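Local coordinates for protein halogenase (Chondromyces crocatus, PDB 3E1T) that binds FAD and, as the chondrochloren halogenase CndH, probably chlorinates a precursor of the chondrochlorens in an FAD-dependent reaction, at residues Gly19-Leu22 / Ala23-Ala27; Pro52-His56 / Gly57-Met61; Leu62-Thr65 / Asp66-Lys69; Ala319-Ser322 / Ala323-Ala327. One frame throughout, in Å; residues are numbered along the deposited sequence.

Along the chain the four contacts follow in numerical order, each local to one helix or helix start. Interaction 1 lies on helix 17-27 of the beta-alpha-beta unit between strands 10-13 and 33-36, interaction 2 on helix 52-61, interaction 3 where helix 65-69 begins, and interaction 4, far later in sequence, on helix 315-333. In space they gather: the centres of interactions 1 and 4 are about 9 Å apart, as are those of 2 and 3. Phe25 meets Leu324 and Ala327 on one helix, and also Met61, at the end of helix 52-61, and Leu62 just after it. Only interactions 3 and 4 do not touch. Early and late sequence thus pack together, with interactions 1 and 4 nearest the FAD.

Interaction 1: Gly19-Leu22 / Ala23-Ala27; sequences GSTL and ASFVA
Ser24 grips the carbonyl oxygen of Ser20 twice, with its hydroxyl and its amide. OG donates over 2.8 Å to Ser20 O, and Ser24 N donates to the same oxygen with an N-H...O angle of 168°; the two arrive from opposite faces of the carbonyl plane. The hydroxyl gets there because OG stands beside its own backbone N (chi1 -59°), turned back along the helix. Replacing Ser24 by an alanine would probably leave Ser20 O with the amide bond alone and deprive Ser121 OG of a hydrogen-bond mate.

The other backbone bonds keep the i to i+4 pattern, from Ala23 N to Gly19 O at 2.9 Å through to Val26 N to Leu22 O at 3.2 Å.

Apolar contacts run in the same spacing. Thr21 CG2 lies 3.5 Å from Phe25 CE2, the two side chains alongside each other and pointing the same way, while Thr21 OG1 turns to Pro17 O. Leu22 CD1 similarly rests 3.8 Å from Val26 CG2.

Gly19 fits the last glycine of a GxGxxG pattern, consistent with a Rossmann-type dinucleotide fold. Around this helix, Ala23 faces strand 33-36, Ser20 meets helix 110-123, and Leu22 and Phe25 pack on helix 315-333.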
loop_
_atom_site.group_PDB
_atom_site.type_symbol
_atom_site.label_atom_id
_atom_site.label_comp_id
_atom_site.label_asym_id
_atom_site.label_seq_id
_atom_site.Cartn_x
_atom_site.Cartn_y
_atom_site.Cartn_z
ATOM N N GLY A 19 2.178 9.346 -7.569
ATOM C CA GLY A 19 2.181 10.470 -8.502
ATOM C C GLY A 19 3.548 11.041 -8.850
ATOM O O GLY A 19 3.875 11.205 -10.024
ATOM N N SER A 20 4.351 11.339 -7.833
ATOM C CA SER A 20 5.700 11.863 -8.069
ATOM C C SER A 20 6.571 10.879 -8.850
ATOM O O SER A 20 7.349 11.288 -9.726
ATOM C CB SER A 20 6.363 12.242 -6.752
ATOM O OG SER A 20 6.508 11.102 -5.933
ATOM N N THR A 21 6.420 9.582 -8.560
ATOM C CA THR A 21 7.204 8.535 -9.226
ATOM C C THR A 21 6.889 8.434 -10.723
ATOM O O THR A 21 7.806 8.364 -11.563
ATOM C CB THR A 21 7.038 7.148 -8.529
ATOM O OG1 THR A 21 7.544 7.214 -7.187
ATOM C CG2 THR A 21 7.789 6.067 -9.268
ATOM N N LEU A 22 5.600 8.395 -11.048
ATOM C CA LEU A 22 5.142 8.405 -12.440
ATOM C C LEU A 22 5.564 9.687 -13.177
ATOM O O LEU A 22 6.100 9.618 -14.268
ATOM C CB LEU A 22 3.622 8.255 -12.506
ATOM C CG LEU A 22 2.930 8.580 -13.835
ATOM C CD1 LEU A 22 3.454 7.750 -15.001
ATOM C CD2 LEU A 22 1.456 8.381 -13.701
ATOM N N ALA A 23 5.304 10.841 -12.576
ATOM C CA ALA A 23 5.699 12.120 -13.178
ATOM C C ALA A 23 7.195 12.126 -13.511
ATOM O O ALA A 23 7.571 12.383 -14.652
ATOM C CB ALA A 23 5.334 13.271 -12.254
ATOM N N SER A 24 8.038 11.800 -12.529
ATOM C CA SER A 24 9.489 11.736 -12.744
ATOM C C SER A 24 9.885 10.851 -13.918
ATOM O O SER A 24 10.686 11.262 -14.750
ATOM C CB SER A 24 10.218 11.272 -11.483
ATOM O OG SER A 24 9.954 12.143 -10.408
ATOM N N PHE A 25 9.323 9.645 -13.990
ATOM C CA PHE A 25 9.709 8.648 -15.005
ATOM C C PHE A 25 9.349 9.027 -16.446
ATOM O O PHE A 25 9.988 8.567 -17.396
ATOM C CB PHE A 25 9.077 7.276 -14.696
ATOM C CG PHE A 25 9.799 6.473 -13.641
ATOM C CD1 PHE A 25 11.170 6.608 -13.445
ATOM C CD2 PHE A 25 9.103 5.556 -12.869
ATOM C CE1 PHE A 25 11.833 5.848 -12.476
ATOM C CE2 PHE A 25 9.755 4.795 -11.900
ATOM C CZ PHE A 25 11.123 4.939 -11.705
ATOM N N VAL A 26 8.288 9.805 -16.620
ATOM C CA VAL A 26 7.899 10.230 -17.957
ATOM C C VAL A 26 8.718 11.471 -18.361
ATOM O O VAL A 26 9.185 11.560 -19.492
ATOM C CB VAL A 26 6.366 10.476 -18.087
ATOM C CG1 VAL A 26 6.018 11.036 -19.475
ATOM C CG2 VAL A 26 5.579 9.184 -17.830
ATOM N N ALA A 27 8.896 12.405 -17.428
ATOM C CA ALA A 27 9.714 13.597 -17.660
ATOM C C ALA A 27 11.169 13.242 -17.964
ATOM O O ALA A 27 11.804 13.885 -18.807
ATOM C CB ALA A 27 9.631 14.535 -16.479
#

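Interaction 2: Pro52-His56 / Gly57-Met61; sequences PATVH and GICAM
The imidazole of His56 has Pro52 O at its edge, in the ring plane, and makes an edge-to-face pair with Phe104. The ring is directed back along the helix because CG stands beside the backbone N (chi1 -63°), on the side of the preceding turn, and only CB of the side chain comes close to the following residues, 3.3 Å from Gly57 N. The next flat groups are peptide carbonyls. Ala53 O receives Ile58 N in its plane at 3.0 Å, with an N-H...O angle of 153°, and a weak bond from Gly57 N at 3.1 Å. Thr54 O takes Cys59 N at 2.8 Å, nearly straight at 168°.

Both stronger bonds span five residues, which marks a wider, pi-type turn within helix 52-61. At Gly57 the widening is accompanied by close backbone packing: a beta carbon there would run into Ala53 O.

Side chains lean on the same carbonyls. Ile58 CB lies 3.5 Å from Thr54 O, Cys59 CB lies close to the carbonyl oxygens of both Thr54 and Val55, and Ala60 CB abuts His56 O at 3.2 Å. Thr54 and Ile58 turn to Thr320 of helix 315-333, whereas Val55 and Cys59 meet Met68 of helix 65-69.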
loop_
_atom_site.group_PDB
_atom_site.type_symbol
_atom_site.label_atom_id
_atom_site.label_comp_id
_atom_site.label_asym_id
_atom_site.label_seq_id
_atom_site.Cartn_x
_atom_site.Cartn_y
_atom_site.Cartn_z
ATOM N N PRO A 52 12.376 -3.259 0.060
ATOM C CA PRO A 52 13.589 -3.191 -0.751
ATOM C C PRO A 52 13.357 -2.916 -2.244
ATOM O O PRO A 52 14.197 -2.276 -2.881
ATOM C CB PRO A 52 14.208 -4.589 -0.557
ATOM C CG PRO A 52 13.704 -5.014 0.779
ATOM C CD PRO A 52 12.286 -4.555 0.763
ATOM N N ALA A 53 12.243 -3.395 -2.796
ATOM C CA ALA A 53 11.945 -3.175 -4.218
ATOM C C ALA A 53 11.788 -1.684 -4.534
ATOM O O ALA A 53 12.153 -1.236 -5.619
ATOM C CB ALA A 53 10.706 -3.954 -4.644
ATOM N N THR A 54 11.274 -0.927 -3.569
ATOM C CA THR A 54 11.133 0.522 -3.677
ATOM C C THR A 54 12.452 1.228 -3.345
ATOM O O THR A 54 12.888 2.103 -4.085
ATOM C CB THR A 54 10.012 1.047 -2.749
ATOM O OG1 THR A 54 8.859 0.194 -2.856
ATOM C CG2 THR A 54 9.627 2.464 -3.113
ATOM N N VAL A 55 13.075 0.845 -2.233
ATOM C CA VAL A 55 14.323 1.467 -1.788
ATOM C C VAL A 55 15.497 1.208 -2.753
ATOM O O VAL A 55 16.212 2.141 -3.120
ATOM C CB VAL A 55 14.685 1.042 -0.343
ATOM C CG1 VAL A 55 16.142 1.370 -0.021
ATOM C CG2 VAL A 55 13.739 1.703 0.667
ATOM N N HIS A 56 15.667 -0.034 -3.189
ATOM C CA HIS A 56 16.800 -0.385 -4.050
ATOM C C HIS A 56 16.469 -0.458 -5.535
ATOM O O HIS A 56 17.363 -0.353 -6.380
ATOM C CB HIS A 56 17.427 -1.705 -3.608
ATOM C CG HIS A 56 18.012 -1.660 -2.236
ATOM N ND1 HIS A 56 19.358 -1.475 -2.008
ATOM C CD2 HIS A 56 17.435 -1.780 -1.019
ATOM C CE1 HIS A 56 19.586 -1.484 -0.708
ATOM N NE2 HIS A 56 18.434 -1.659 -0.085
ATOM N N GLY A 57 15.194 -0.654 -5.848
ATOM C CA GLY A 57 14.752 -0.687 -7.234
ATOM C C GLY A 57 14.286 0.677 -7.709
ATOM O O GLY A 57 14.970 1.325 -8.498
ATOM N N ILE A 58 13.122 1.105 -7.223
ATOM C CA ILE A 58 12.479 2.345 -7.678
ATOM C C ILE A 58 13.329 3.580 -7.399
ATOM O O ILE A 58 13.616 4.351 -8.313
ATOM C CB ILE A 58 11.051 2.531 -7.071
ATOM C CG1 ILE A 58 10.129 1.367 -7.449
ATOM C CG2 ILE A 58 10.431 3.866 -7.486
ATOM C CD1 ILE A 58 9.882 1.175 -8.932
ATOM N N CYS A 59 13.719 3.761 -6.138
ATOM C CA CYS A 59 14.471 4.941 -5.725
ATOM C C CYS A 59 15.855 5.054 -6.369
ATOM O O CYS A 59 16.407 6.145 -6.452
ATOM C CB CYS A 59 14.562 5.019 -4.203
ATOM S SG CYS A 59 12.968 5.304 -3.436
ATOM N N ALA A 60 16.398 3.929 -6.829
ATOM C CA ALA A 60 17.669 3.913 -7.554
ATOM C C ALA A 60 17.459 4.400 -8.986
ATOM O O ALA A 60 18.240 5.213 -9.496
ATOM C CB ALA A 60 18.266 2.513 -7.550
ATOM N N MET A 61 16.399 3.892 -9.623
ATOM C CA MET A 61 15.991 4.314 -10.961
ATOM C C MET A 61 15.645 5.808 -11.004
ATOM O O MET A 61 15.887 6.478 -12.011
ATOM C CB MET A 61 14.793 3.481 -11.434
ATOM C CG MET A 61 14.586 3.497 -12.944
ATOM S SD MET A 61 15.125 2.014 -13.841
ATOM C CE MET A 61 16.526 1.413 -12.887
#

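Interaction 3: Leu62-Thr65 / Asp66-Lys69; sequences LGLT and DEMK
Leu64 and Thr65 supply the carbonyls that start the short helix. Met68 N donates to Leu64 O at 2.9 Å, almost in line with the C=O bond (C=O...N angle 173°), and Lys69 N donates to Thr65 O at 3.2 Å, in the carbonyl plane. A water adds a bridge across the turn: it accepts from Glu67 N at 2.8 Å and gives a weak, long bond to Gly63 O.

These bonds begin directly after a Schellman motif. Gly63, with positive phi (74°), ends the preceding helix 52-61, and the chain swings round into helix 65-69 within two residues.

Apolar contact is modest: Leu64 CB lies 4.2 Å from Met68 CG. The methionine chain, bent twice beyond CG, then carries its end away from Leu64 to Val55 and Cys59 of the preceding helix and to Phe113 and Met116 of helix 110-123.

Charged chains run alongside their neighbours. Glu67 lays OE1 3.3 Å from Leu64 CD2, and that oxygen forms a salt bridge with Arg123. Lys69 stretches along Thr65, its CG 3.4 Å from Thr65 O, and bends at its last torsion to set NZ 3.3 Å from Thr65 CG2.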
loop_
_atom_site.group_PDB
_atom_site.type_symbol
_atom_site.label_atom_id
_atom_site.label_comp_id
_atom_site.label_asym_id
_atom_site.label_seq_id
_atom_site.Cartn_x
_atom_site.Cartn_y
_atom_site.Cartn_z
ATOM N N LEU A 62 15.082 6.318 -9.908
ATOM C CA LEU A 62 14.790 7.744 -9.775
ATOM C C LEU A 62 16.038 8.575 -9.441
ATOM O O LEU A 62 16.002 9.805 -9.506
ATOM C CB LEU A 62 13.718 7.979 -8.703
ATOM C CG LEU A 62 12.300 7.431 -8.942
ATOM C CD1 LEU A 62 11.538 7.374 -7.627
ATOM C CD2 LEU A 62 11.538 8.264 -9.972
ATOM N N GLY A 63 17.125 7.897 -9.077
ATOM C CA GLY A 63 18.378 8.554 -8.697
ATOM C C GLY A 63 18.328 9.203 -7.329
ATOM O O GLY A 63 18.793 10.333 -7.152
ATOM N N LEU A 64 17.761 8.495 -6.353
ATOM C CA LEU A 64 17.646 9.034 -4.999
ATOM C C LEU A 64 18.446 8.265 -3.947
ATOM O O LEU A 64 18.384 8.600 -2.760
ATOM C CB LEU A 64 16.175 9.133 -4.570
ATOM C CG LEU A 64 15.337 10.273 -5.147
ATOM C CD1 LEU A 64 13.917 10.181 -4.635
ATOM C CD2 LEU A 64 15.935 11.637 -4.811
ATOM N N THR A 65 19.191 7.248 -4.379
ATOM C CA THR A 65 19.979 6.413 -3.465
ATOM C C THR A 65 20.729 7.249 -2.421
ATOM O O THR A 65 20.526 7.077 -1.215
ATOM C CB THR A 65 20.985 5.525 -4.230
ATOM O OG1 THR A 65 20.311 4.817 -5.277
ATOM C CG2 THR A 65 21.645 4.532 -3.298
ATOM N N ASP A 66 21.570 8.169 -2.891
ATOM C CA ASP A 66 22.436 8.942 -2.004
ATOM C C ASP A 66 21.624 9.807 -1.047
ATOM O O ASP A 66 21.914 9.847 0.150
ATOM C CB ASP A 66 23.432 9.799 -2.804
ATOM C CG ASP A 66 24.190 9.001 -3.866
ATOM O OD1 ASP A 66 24.915 9.634 -4.670
ATOM O OD2 ASP A 66 24.065 7.753 -3.915
ATOM N N GLU A 67 20.594 10.472 -1.569
ATOM C CA GLU A 67 19.738 11.339 -0.756
ATOM C C GLU A 67 18.942 10.570 0.312
ATOM O O GLU A 67 18.671 11.098 1.392
ATOM C CB GLU A 67 18.808 12.165 -1.643
ATOM C CG GLU A 67 18.399 13.500 -1.021
ATOM C CD GLU A 67 17.428 14.301 -1.885
ATOM O OE1 GLU A 67 17.388 14.090 -3.122
ATOM O OE2 GLU A 67 16.707 15.158 -1.318
ATOM N N MET A 68 18.582 9.325 0.005
ATOM C CA MET A 68 17.926 8.435 0.970
ATOM C C MET A 68 18.848 8.130 2.154
ATOM O O MET A 68 18.419 8.181 3.312
ATOM C CB MET A 68 17.517 7.122 0.296
ATOM C CG MET A 68 16.508 7.259 -0.830
ATOM S SD MET A 68 14.802 7.249 -0.258
ATOM C CE MET A 68 14.534 5.477 -0.126
ATOM N N LYS A 69 20.109 7.821 1.846
ATOM C CA LYS A 69 21.140 7.515 2.844
ATOM C C LYS A 69 21.347 8.640 3.854
ATOM O O LYS A 69 21.528 8.389 5.048
ATOM C CB LYS A 69 22.478 7.243 2.158
ATOM C CG LYS A 69 22.542 5.992 1.300
ATOM C CD LYS A 69 23.929 5.876 0.667
ATOM C CE LYS A 69 24.319 4.428 0.405
ATOM N NZ LYS A 69 23.641 3.854 -0.797
HETATM O O HOH W 1 20.631 10.665 -4.320
#

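Interaction 4: Ala319-Ser322 / Ala323-Ala327. With FAD (flavin-adenine dinucleotide), chain C.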
loop_
_atom_site.group_PDB
_atom_site.type_symbol
_atom_site.label_atom_id
_atom_site.label_comp_id
_atom_site.label_asym_id
_atom_site.label_seq_id
_atom_site.Cartn_x
_atom_site.Cartn_y
_atom_site.Cartn_z
ATOM N N ALA A 319 2.016 1.272 -5.119
ATOM C CA ALA A 319 1.888 2.604 -5.714
ATOM C C ALA A 319 3.044 2.925 -6.674
ATOM O O ALA A 319 2.818 3.422 -7.783
ATOM C CB ALA A 319 1.794 3.653 -4.629
ATOM N N THR A 320 4.270 2.616 -6.251
ATOM C CA THR A 320 5.465 2.946 -7.028
ATOM C C THR A 320 5.676 1.967 -8.171
ATOM O O THR A 320 6.186 2.345 -9.225
ATOM C CB THR A 320 6.752 3.039 -6.149
ATOM O OG1 THR A 320 6.993 1.788 -5.476
ATOM C CG2 THR A 320 6.631 4.161 -5.122
ATOM N N TYR A 321 5.284 0.710 -7.975
ATOM C CA TYR A 321 5.358 -0.273 -9.054
ATOM C C TYR A 321 4.329 0.045 -10.132
ATOM O O TYR A 321 4.648 -0.033 -11.311
ATOM C CB TYR A 321 5.135 -1.685 -8.531
ATOM C CG TYR A 321 5.157 -2.784 -9.558
ATOM C CD1 TYR A 321 6.235 -2.938 -10.437
ATOM C CD2 TYR A 321 4.120 -3.713 -9.624
ATOM C CE1 TYR A 321 6.262 -3.977 -11.359
ATOM C CE2 TYR A 321 4.140 -4.740 -10.546
ATOM C CZ TYR A 321 5.213 -4.870 -11.398
ATOM O OH TYR A 321 5.227 -5.907 -12.299
ATOM N N SER A 322 3.105 0.377 -9.728
ATOM C CA SER A 322 2.069 0.767 -10.705
ATOM C C SER A 322 2.435 2.068 -11.439
ATOM O O SER A 322 2.131 2.206 -12.619
ATOM C CB SER A 322 0.671 0.847 -10.082
ATOM O OG SER A 322 0.538 1.847 -9.078
ATOM N N ALA A 323 3.090 2.992 -10.739
ATOM C CA ALA A 323 3.659 4.216 -11.355
ATOM C C ALA A 323 4.657 3.905 -12.472
ATOM O O ALA A 323 4.510 4.409 -13.578
ATOM C CB ALA A 323 4.294 5.103 -10.308
ATOM N N LEU A 324 5.645 3.055 -12.194
ATOM C CA LEU A 324 6.558 2.531 -13.224
ATOM C C LEU A 324 5.873 1.881 -14.422
ATOM O O LEU A 324 6.305 2.063 -15.564
ATOM C CB LEU A 324 7.529 1.521 -12.611
ATOM C CG LEU A 324 8.563 0.810 -13.493
ATOM C CD1 LEU A 324 9.655 1.771 -13.983
ATOM C CD2 LEU A 324 9.178 -0.342 -12.709
ATOM N N LEU A 325 4.850 1.074 -14.156
ATOM C CA LEU A 325 4.113 0.378 -15.200
ATOM C C LEU A 325 3.334 1.358 -16.072
ATOM O O LEU A 325 3.228 1.181 -17.290
ATOM C CB LEU A 325 3.142 -0.635 -14.579
ATOM C CG LEU A 325 3.738 -1.838 -13.843
ATOM C CD1 LEU A 325 2.619 -2.623 -13.179
ATOM C CD2 LEU A 325 4.514 -2.705 -14.804
ATOM N N VAL A 326 2.758 2.371 -15.443
ATOM C CA VAL A 326 2.008 3.374 -16.198
ATOM C C VAL A 326 3.004 4.243 -16.964
ATOM O O VAL A 326 2.794 4.523 -18.142
ATOM C CB VAL A 326 1.072 4.207 -15.299
ATOM C CG1 VAL A 326 0.577 5.459 -16.028
ATOM C CG2 VAL A 326 -0.109 3.382 -14.898
ATOM N N ALA A 327 4.104 4.606 -16.309
ATOM C CA ALA A 327 5.178 5.391 -16.947
ATOM C C ALA A 327 5.671 4.722 -18.214
ATOM O O ALA A 327 5.870 5.399 -19.216
ATOM C CB ALA A 327 6.327 5.617 -15.992
HETATM P PA FAD C . -1.186 9.033 -1.309
HETATM O O1A FAD C . 0.074 8.779 -0.524
HETATM O O2A FAD C . -2.443 9.016 -0.510
HETATM O O5B FAD C . -1.034 10.487 -1.996
HETATM C C5B FAD C . -2.033 11.006 -2.860
HETATM C C4B FAD C . -1.875 12.526 -2.965
HETATM O O4B FAD C . -2.923 13.092 -3.725
HETATM C C3B FAD C . -1.934 13.181 -1.589
HETATM O O3B FAD C . -0.766 13.954 -1.429
HETATM C C2B FAD C . -3.155 14.077 -1.628
HETATM O O2B FAD C . -2.884 15.294 -0.991
HETATM C C1B FAD C . -3.373 14.276 -3.117
HETATM N N9A FAD C . -4.768 14.513 -3.529
HETATM C C8A FAD C . -5.923 13.957 -3.040
HETATM N N7A FAD C . -6.960 14.461 -3.749
HETATM C C5A FAD C . -6.485 15.315 -4.689
HETATM C C6A FAD C . -7.094 16.111 -5.672
HETATM N N6A FAD C . -8.426 16.231 -5.750
HETATM N N1A FAD C . -6.301 16.884 -6.487
HETATM C C2A FAD C . -4.939 16.915 -6.332
HETATM N N3A FAD C . -4.355 16.139 -5.354
HETATM C C4A FAD C . -5.109 15.350 -4.555
HETATM N N1 FAD C . 2.152 1.431 3.042
HETATM C C2 FAD C . 3.467 1.089 3.192
HETATM O O2 FAD C . 4.168 1.032 2.184
HETATM N N3 FAD C . 3.960 0.806 4.453
HETATM C C4 FAD C . 3.137 0.879 5.572
HETATM O O4 FAD C . 3.578 0.648 6.700
HETATM C C4X FAD C . 1.798 1.213 5.415
HETATM N N5 FAD C . 0.948 1.296 6.502
HETATM C C5X FAD C . -0.377 1.641 6.318
HETATM C C6 FAD C . -1.250 1.719 7.408
HETATM C C7 FAD C . -2.595 2.067 7.209
HETATM C C7M FAD C . -3.560 1.930 8.352
HETATM C C8 FAD C . -3.071 2.334 5.920
HETATM C C8M FAD C . -4.546 2.511 5.636
HETATM C C9 FAD C . -2.195 2.266 4.842
HETATM C C9A FAD C . -0.852 1.917 5.029
HETATM N N10 FAD C . -0.003 1.863 3.940
HETATM C C10 FAD C . 1.315 1.502 4.128
HETATM C "C1'" FAD C . -0.484 2.272 2.559
HETATM C "C2'" FAD C . -0.007 3.659 2.111
HETATM O "O2'" FAD C . -0.596 4.617 2.967
HETATM C "C3'" FAD C . -0.437 3.950 0.665
HETATM O "O3'" FAD C . -0.410 2.773 -0.113
HETATM C "C4'" FAD C . 0.438 4.959 -0.078
HETATM O "O4'" FAD C . 0.396 6.200 0.590
HETATM C "C5'" FAD C . -0.090 5.132 -1.503
HETATM O "O5'" FAD C . 0.484 6.270 -2.083
HETATM P P FAD C . -0.280 7.100 -3.227
HETATM O O1P FAD C . 0.738 7.906 -4.004
HETATM O O2P FAD C . -1.014 6.176 -4.147
HETATM O O3P FAD C . -1.377 7.958 -2.466
#
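The FAD pocket includes Ala319, early in helix 315-333; Ala319 CB lies 3.8 Å from FAD O2P, a pyrophosphate oxygen. Glu37, Gly18 and Asp303 are among the residues that hydrogen-bond the cofactor elsewhere.

Further along the helix, Tyr321 and Leu325 carry the side-chain contact. Leu325 CD1 sits over one face of the phenol ring, 3.9 Å from the Tyr321 ring centroid and 19° off the ring normal, a CH-pi contact; its closest ring atom is Tyr321 CE2 at 3.7 Å. The ring reaches forward to it because Tyr321 CG is anti to the backbone N (chi1 179°), and the two side chains cross at a slant. A serine in place of Tyr321 would probably strip Leu325 CD1 of its ring face and open a gap beside Arg350, which touches both residues.

Backbone bonds hold the turns: Ala323 N to Ala319 O at 3.0 Å, Leu324 N to Thr320 O at 3.1 Å with a nearly straight N-H...O angle of 173°, and Val326 N to Ser322 O at 2.9 Å. Ser322 OG bonds with Leu318 O and Gly302 N, and Thr320 OG1 with Val316 O.

Methyl, not a polar group, is what Ala319 offers the phosphate, so this spot contributes shape rather than a hydrogen bond, while buried hydroxyls find their partners in nearby backbone atoms.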